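PDB 2BAS: YkuI protein from Bacillus subtilis, which binds the second messenger cyclic di-GMP through its EAL domain and is probably a phosphodiesterase that cleaves it. Local coordinates for residues M111-A115 with N116-L120; K136-L140 with H141-L145. One frame throughout, in Å; residues are numbered along the deposited sequence.

Contact 1 (M111-A115 with N116-L120)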
HETATM    1  N   MSE A 111      22.700 -13.779  -0.438  1.00 65.17           N
HETATM    2  CA  MSE A 111      22.577 -15.180  -0.813  1.00 70.96           C
HETATM    3  C   MSE A 111      21.114 -15.586  -0.946  1.00 68.80           C
HETATM    4  O   MSE A 111      20.360 -15.551   0.027  1.00 68.83           O
HETATM    5  CB  MSE A 111      23.232 -16.062   0.242  1.00 69.38           C
HETATM    6  CG  MSE A 111      24.725 -15.896   0.407  1.00 76.15           C
HETATM    7 SE   MSE A 111      25.323 -16.736   2.080  1.00 87.71          SE
HETATM    8  CE  MSE A 111      24.119 -15.777   3.367  1.00 81.54           C
ATOM      9  N   ASN A 112      20.728 -15.979  -2.153  1.00 70.67           N
ATOM     10  CA  ASN A 112      19.359 -16.409  -2.456  1.00 71.29           C
ATOM     11  C   ASN A 112      19.187 -17.880  -2.131  1.00 71.45           C
ATOM     12  O   ASN A 112      19.689 -18.747  -2.846  1.00 71.77           O
ATOM     13  CB  ASN A 112      19.051 -16.172  -3.933  1.00 71.81           C
ATOM     14  CG  ASN A 112      17.587 -16.375  -4.276  1.00 75.42           C
ATOM     15  OD1 ASN A 112      16.742 -16.608  -3.404  1.00 83.89           O
ATOM     16  ND2 ASN A 112      17.277 -16.277  -5.566  1.00 80.62           N
ATOM     17  N   GLN A 113      18.461 -18.157  -1.056  1.00 71.47           N
ATOM     18  CA  GLN A 113      18.338 -19.514  -0.554  1.00 70.65           C
ATOM     19  C   GLN A 113      16.926 -20.028  -0.667  1.00 69.32           C
ATOM     20  O   GLN A 113      15.982 -19.343  -0.301  1.00 68.56           O
ATOM     21  CB  GLN A 113      18.811 -19.571   0.894  1.00 71.74           C
ATOM     22  CG  GLN A 113      20.303 -19.373   1.023  1.00 75.03           C
ATOM     23  CD  GLN A 113      21.066 -20.648   0.748  1.00 81.54           C
ATOM     24  OE1 GLN A 113      20.887 -21.646   1.448  1.00 84.85           O
ATOM     25  NE2 GLN A 113      21.928 -20.625  -0.266  1.00 81.13           N
ATOM     26  N   ASP A 114      16.810 -21.244  -1.191  1.00 68.61           N
ATOM     27  CA  ASP A 114      15.540 -21.939  -1.370  1.00 67.42           C
ATOM     28  C   ASP A 114      14.940 -22.278  -0.000  1.00 65.67           C
ATOM     29  O   ASP A 114      15.561 -22.966   0.805  1.00 64.49           O
ATOM     30  CB  ASP A 114      15.791 -23.209  -2.194  1.00 68.13           C
ATOM     31  CG  ASP A 114      14.513 -23.866  -2.709  1.00 71.86           C
ATOM     32  OD1 ASP A 114      13.393 -23.437  -2.328  1.00 74.05           O
ATOM     33  OD2 ASP A 114      14.645 -24.834  -3.504  1.00 70.22           O
ATOM     34  N   ALA A 115      13.743 -21.766   0.259  1.00 64.54           N
ATOM     35  CA  ALA A 115      13.064 -21.962   1.535  1.00 64.71           C
ATOM     36  C   ALA A 115      12.810 -23.442   1.856  1.00 65.71           C
ATOM     37  O   ALA A 115      12.956 -23.863   3.008  1.00 65.78           O
ATOM     38  CB  ALA A 115      11.768 -21.191   1.556  1.00 63.97           C
ATOM     39  N   ASN A 116      12.433 -24.222   0.843  1.00 65.17           N
ATOM     40  CA  ASN A 116      12.189 -25.651   1.025  1.00 64.76           C
ATOM     41  C   ASN A 116      13.462 -26.407   1.418  1.00 63.62           C
ATOM     42  O   ASN A 116      13.433 -27.226   2.336  1.00 64.59           O
ATOM     43  CB  ASN A 116      11.569 -26.277  -0.232  1.00 65.61           C
ATOM     44  CG  ASN A 116      10.331 -25.533  -0.720  1.00 65.23           C
ATOM     45  OD1 ASN A 116       9.382 -25.290   0.037  1.00 64.87           O
ATOM     46  ND2 ASN A 116      10.334 -25.181  -2.005  1.00 62.90           N
ATOM     47  N   LEU A 117      14.572 -26.133   0.728  1.00 61.98           N
ATOM     48  CA  LEU A 117      15.865 -26.752   1.068  1.00 60.84           C
ATOM     49  C   LEU A 117      16.300 -26.355   2.464  1.00 59.51           C
ATOM     50  O   LEU A 117      16.807 -27.179   3.229  1.00 60.52           O
ATOM     51  CB  LEU A 117      16.965 -26.372   0.074  1.00 59.86           C
ATOM     52  CG  LEU A 117      16.810 -26.787  -1.391  1.00 61.51           C
ATOM     53  CD1 LEU A 117      18.041 -26.367  -2.173  1.00 60.48           C
ATOM     54  CD2 LEU A 117      16.575 -28.288  -1.534  1.00 62.83           C
ATOM     55  N   LEU A 118      16.074 -25.088   2.786  1.00 58.45           N
ATOM     56  CA  LEU A 118      16.441 -24.518   4.062  1.00 58.06           C
ATOM     57  C   LEU A 118      15.660 -25.166   5.206  1.00 57.41           C
ATOM     58  O   LEU A 118      16.221 -25.506   6.247  1.00 56.36           O
ATOM     59  CB  LEU A 118      16.195 -23.010   4.014  1.00 57.97           C
ATOM     60  CG  LEU A 118      16.933 -22.093   4.992  1.00 60.41           C
ATOM     61  CD1 LEU A 118      18.435 -22.183   4.810  1.00 59.16           C
ATOM     62  CD2 LEU A 118      16.468 -20.663   4.789  1.00 60.67           C
HETATM   63  N   MSE A 119      14.368 -25.376   4.985  1.00 58.53           N
HETATM   64  CA  MSE A 119      13.472 -25.846   6.033  1.00 59.08           C
HETATM   65  C   MSE A 119      13.519 -27.360   6.276  1.00 59.53           C
HETATM   66  O   MSE A 119      12.823 -27.862   7.157  1.00 59.83           O
HETATM   67  CB  MSE A 119      12.042 -25.393   5.730  1.00 58.40           C
HETATM   68  CG  MSE A 119      11.185 -25.205   6.973  1.00 66.13           C
HETATM   69 SE   MSE A 119      11.854 -23.767   8.132  1.00 75.70          SE
HETATM   70  CE  MSE A 119      10.967 -24.259   9.759  1.00 60.53           C
ATOM     71  N   LEU A 120      14.333 -28.086   5.507  1.00 59.76           N
ATOM     72  CA  LEU A 120      14.498 -29.540   5.708  1.00 60.26           C
ATOM     73  C   LEU A 120      15.073 -29.925   7.081  1.00 60.07           C
ATOM     74  O   LEU A 120      14.887 -31.057   7.541  1.00 61.26           O
ATOM     75  CB  LEU A 120      15.349 -30.164   4.597  1.00 59.43           C
ATOM     76  CG  LEU A 120      14.747 -30.324   3.197  1.00 60.32           C
ATOM     77  CD1 LEU A 120      15.829 -30.720   2.210  1.00 59.01           C
ATOM     78  CD2 LEU A 120      13.612 -31.337   3.188  1.00 58.37           C
TER
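Gln113 meets Leu118 at the point where the chain leaves strand 108-112 and enters the short helix 115-118. The glutamine bends at its second torsion, crosses the leucine side chain at about a right angle and comes no nearer than 4.2 Å, from OE1 to Leu118 CD1. The other amide atom, NE2, is hydrogen-bonded to Asp89 of helix 82-100, which fixes the rotation of the group.

Asp114 is the N-cap residue, and both its side chain and its carbonyl face the first turn. Its CG lies opposite the backbone N (chi1 -167°), and this brings the carboxylate to Asn116 N. There OD1 accepts a weak capping bond from Asn116 N at 3.4 Å. The second oxygen has an apolar neighbour, with OD2 3.6 Å from Leu117 CG, and Leu117 CD1 lies 3.9 Å from Asp114 CB. The amide of Asn116 is turned 69° from the carboxylate plane and is engaged elsewhere, with weak bonds from ND2 to Asn151 O and from Glu153 N to OD1. Asp114 O accepts from Leu118 N at 2.9 Å.

Ala115 repeats this i to i+4 pattern: its O accepts from Met119 N, also at 2.9 Å, with the donor 26° off the carbonyl plane. Its CB points away from 116-120, and the side chain touches Ile147 and Phe152.

Asp114 just before the helix, its carboxylate accepting, weakly, from a first-turn N-H, is an aspartate N-cap; the two i to i+4 bonds are those of the helix it starts. It sits in the beta-alpha loop at the C-terminal end of a parallel strand of the TIM-barrel-like EAL domain.

Contact 2 (K136-L140 with H141-L145)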
ATOM      1  N   LYS A 136      35.701 -17.258  11.547  1.00 65.68           N
ATOM      2  CA  LYS A 136      36.832 -16.851  10.705  1.00 65.25           C
ATOM      3  C   LYS A 136      36.903 -15.330  10.528  1.00 65.25           C
ATOM      4  O   LYS A 136      37.836 -14.814   9.909  1.00 65.39           O
ATOM      5  CB  LYS A 136      36.784 -17.561   9.348  1.00 64.80           C
ATOM      6  CG  LYS A 136      36.812 -19.068   9.455  1.00 64.58           C
ATOM      7  CD  LYS A 136      36.671 -19.744   8.106  1.00 62.97           C
ATOM      8  CE  LYS A 136      36.935 -21.241   8.251  1.00 61.32           C
ATOM      9  NZ  LYS A 136      37.044 -21.941   6.940  1.00 62.32           N
ATOM     10  N   GLY A 137      35.912 -14.620  11.066  1.00 64.79           N
ATOM     11  CA  GLY A 137      35.931 -13.159  11.072  1.00 65.32           C
ATOM     12  C   GLY A 137      34.902 -12.408  10.242  1.00 66.35           C
ATOM     13  O   GLY A 137      35.108 -11.232   9.945  1.00 67.17           O
ATOM     14  N   ILE A 138      33.807 -13.070   9.854  1.00 66.06           N
ATOM     15  CA  ILE A 138      32.713 -12.394   9.141  1.00 65.76           C
ATOM     16  C   ILE A 138      31.522 -12.178  10.070  1.00 66.41           C
ATOM     17  O   ILE A 138      30.829 -13.129  10.445  1.00 66.92           O
ATOM     18  CB  ILE A 138      32.212 -13.157   7.884  1.00 65.09           C
ATOM     19  CG1 ILE A 138      33.321 -13.329   6.848  1.00 65.95           C
ATOM     20  CG2 ILE A 138      31.065 -12.397   7.244  1.00 64.27           C
ATOM     21  CD1 ILE A 138      32.870 -14.037   5.567  1.00 64.23           C
ATOM     22  N   GLU A 139      31.283 -10.922  10.423  1.00 65.69           N
ATOM     23  CA  GLU A 139      30.182 -10.562  11.303  1.00 65.57           C
ATOM     24  C   GLU A 139      28.843 -10.964  10.679  1.00 65.13           C
ATOM     25  O   GLU A 139      28.577 -10.663   9.514  1.00 66.23           O
ATOM     26  CB  GLU A 139      30.241  -9.066  11.621  1.00 64.50           C
ATOM     27  CG  GLU A 139      31.520  -8.651  12.369  1.00 66.01           C
ATOM     28  CD  GLU A 139      31.690  -7.142  12.493  1.00 67.50           C
ATOM     29  OE1 GLU A 139      32.037  -6.669  13.598  1.00 67.89           O
ATOM     30  OE2 GLU A 139      31.474  -6.425  11.491  1.00 71.05           O
ATOM     31  N   LEU A 140      28.014 -11.657  11.458  1.00 64.22           N
ATOM     32  CA  LEU A 140      26.725 -12.174  10.984  1.00 63.58           C
ATOM     33  C   LEU A 140      25.789 -11.122  10.394  1.00 63.88           C
ATOM     34  O   LEU A 140      24.930 -11.449   9.564  1.00 63.40           O
ATOM     35  CB  LEU A 140      26.002 -12.933  12.101  1.00 63.29           C
ATOM     36  CG  LEU A 140      26.634 -14.239  12.590  1.00 63.87           C
ATOM     37  CD1 LEU A 140      25.983 -14.704  13.887  1.00 64.23           C
ATOM     38  CD2 LEU A 140      26.568 -15.329  11.523  1.00 62.49           C
ATOM     39  N   HIS A 141      25.958  -9.870  10.817  1.00 64.10           N
ATOM     40  CA  HIS A 141      25.103  -8.781  10.354  1.00 64.33           C
ATOM     41  C   HIS A 141      25.372  -8.412   8.899  1.00 64.47           C
ATOM     42  O   HIS A 141      24.681  -7.573   8.338  1.00 64.89           O
ATOM     43  CB  HIS A 141      25.191  -7.547  11.274  1.00 65.32           C
ATOM     44  CG  HIS A 141      26.504  -6.819  11.223  1.00 67.09           C
ATOM     45  ND1 HIS A 141      27.364  -6.763  12.298  1.00 68.26           N
ATOM     46  CD2 HIS A 141      27.090  -6.094  10.239  1.00 68.77           C
ATOM     47  CE1 HIS A 141      28.428  -6.046  11.976  1.00 67.02           C
ATOM     48  NE2 HIS A 141      28.288  -5.632  10.730  1.00 67.06           N
ATOM     49  N   ARG A 142      26.377  -9.039   8.297  1.00 64.64           N
ATOM     50  CA  ARG A 142      26.726  -8.769   6.907  1.00 65.16           C
ATOM     51  C   ARG A 142      25.984  -9.660   5.916  1.00 65.05           C
ATOM     52  O   ARG A 142      26.063  -9.444   4.698  1.00 65.71           O
ATOM     53  CB  ARG A 142      28.229  -8.933   6.707  1.00 64.95           C
ATOM     54  CG  ARG A 142      29.061  -7.798   7.293  1.00 67.90           C
ATOM     55  CD  ARG A 142      30.546  -8.168   7.286  1.00 71.35           C
ATOM     56  NE  ARG A 142      31.047  -8.408   5.933  1.00 70.58           N
ATOM     57  CZ  ARG A 142      32.210  -8.984   5.645  1.00 72.40           C
ATOM     58  NH1 ARG A 142      33.023  -9.400   6.614  1.00 74.69           N
ATOM     59  NH2 ARG A 142      32.561  -9.150   4.377  1.00 73.76           N
ATOM     60  N   PHE A 143      25.277 -10.660   6.437  1.00 63.71           N
ATOM     61  CA  PHE A 143      24.572 -11.620   5.599  1.00 63.95           C
ATOM     62  C   PHE A 143      23.155 -11.186   5.289  1.00 63.31           C
ATOM     63  O   PHE A 143      22.383 -10.843   6.188  1.00 63.07           O
ATOM     64  CB  PHE A 143      24.530 -13.000   6.254  1.00 63.97           C
ATOM     65  CG  PHE A 143      25.871 -13.676   6.336  1.00 68.03           C
ATOM     66  CD1 PHE A 143      26.536 -13.784   7.560  1.00 68.05           C
ATOM     67  CD2 PHE A 143      26.472 -14.212   5.197  1.00 66.73           C
ATOM     68  CE1 PHE A 143      27.774 -14.420   7.645  1.00 68.06           C
ATOM     69  CE2 PHE A 143      27.712 -14.840   5.279  1.00 66.36           C
ATOM     70  CZ  PHE A 143      28.362 -14.947   6.501  1.00 64.45           C
ATOM     71  N   VAL A 144      22.815 -11.208   4.006  1.00 63.09           N
ATOM     72  CA  VAL A 144      21.440 -10.972   3.596  1.00 62.18           C
ATOM     73  C   VAL A 144      20.865 -12.257   2.985  1.00 61.05           C
ATOM     74  O   VAL A 144      21.232 -12.668   1.882  1.00 60.52           O
ATOM     75  CB  VAL A 144      21.298  -9.749   2.667  1.00 61.74           C
ATOM     76  CG1 VAL A 144      19.851  -9.556   2.274  1.00 65.54           C
ATOM     77  CG2 VAL A 144      21.793  -8.495   3.369  1.00 61.84           C
ATOM     78  N   LEU A 145      19.980 -12.889   3.747  1.00 59.50           N
ATOM     79  CA  LEU A 145      19.308 -14.097   3.331  1.00 59.44           C
ATOM     80  C   LEU A 145      18.040 -13.751   2.537  1.00 61.27           C
ATOM     81  O   LEU A 145      17.046 -13.267   3.098  1.00 59.56           O
ATOM     82  CB  LEU A 145      18.962 -14.928   4.563  1.00 58.47           C
ATOM     83  CG  LEU A 145      18.516 -16.370   4.394  1.00 60.10           C
ATOM     84  CD1 LEU A 145      19.727 -17.248   4.121  1.00 66.60           C
ATOM     85  CD2 LEU A 145      17.811 -16.845   5.650  1.00 62.11           C
TER
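His141, in the short 3-10 segment 140-142, lies beside Glu139 just before it; the segment joins the loop after helix 124-135 to strand 143-147 of the EAL barrel. Gly137, with its positive phi and two bonds back into the last turn, ends that helix in a Schellman motif. The side chains of Glu139 and His141 run in the same direction, and Glu139 CB sits over one face of the imidazole, 3.9 Å from the ring centroid of His141, as a CH-pi contact. With CG between the backbone N and the carbonyl carbon (chi1 69°), the histidine turns its ring back towards Glu139. The carboxylate approaches too, its plane 53° from that of the ring, but Glu139 OE2 has a poor angle to His141 NE2 and makes no hydrogen bond there.

Arg142 closes the turn: its N donates to Glu139 O at 3.0 Å, reaching the carbonyl from above its plane. The side chain bends at chi3 and crosses Ile138 at about a right angle, so that Ile138 CG2 covers one face of the guanidinium near its rim, 3.6 Å from Arg142 NH1. NE is hydrogen-bonded to Leu107 O, which ties this buried arginine to the residue just before strand 108-112.

Phe143 begins the strand and continues the i to i+3 pattern, its N donating to Leu140 O at 3.2 Å with a nearly straight N-H (166°), though it too reaches the carbonyl from above its plane. Its ring lies against Ile138 and Leu140, crossing the Ile138 side chain at about a right angle, with CZ 3.8 Å from Ile138 CG2. Leu140 O lies at the ring edge, close to the ring plane and 3.5 Å from Phe143 CD1.

Overall arrangement
From the N terminus, strand 108-112 leads into contact 1, which turns the chain into helix 115-118 and is complete before contact 2 opens. Helix 124-135 then runs back to contact 2, whose turn feeds strand 143-147. The two are in series, neither nested nor crossed, with centres about 17 Å apart, and they lie towards opposite ends of neighbouring parallel strands: a beta-alpha-beta unit of the EAL domain. Where the strands run together the contacts meet. Met111 N lies 3.0 Å from Val144 O, a probable hydrogen bond, while Gln113 CG packs 3.8 Å from Leu145 CD1. Leu118 also reaches Leu145, bringing helix 115-118 onto the second strand.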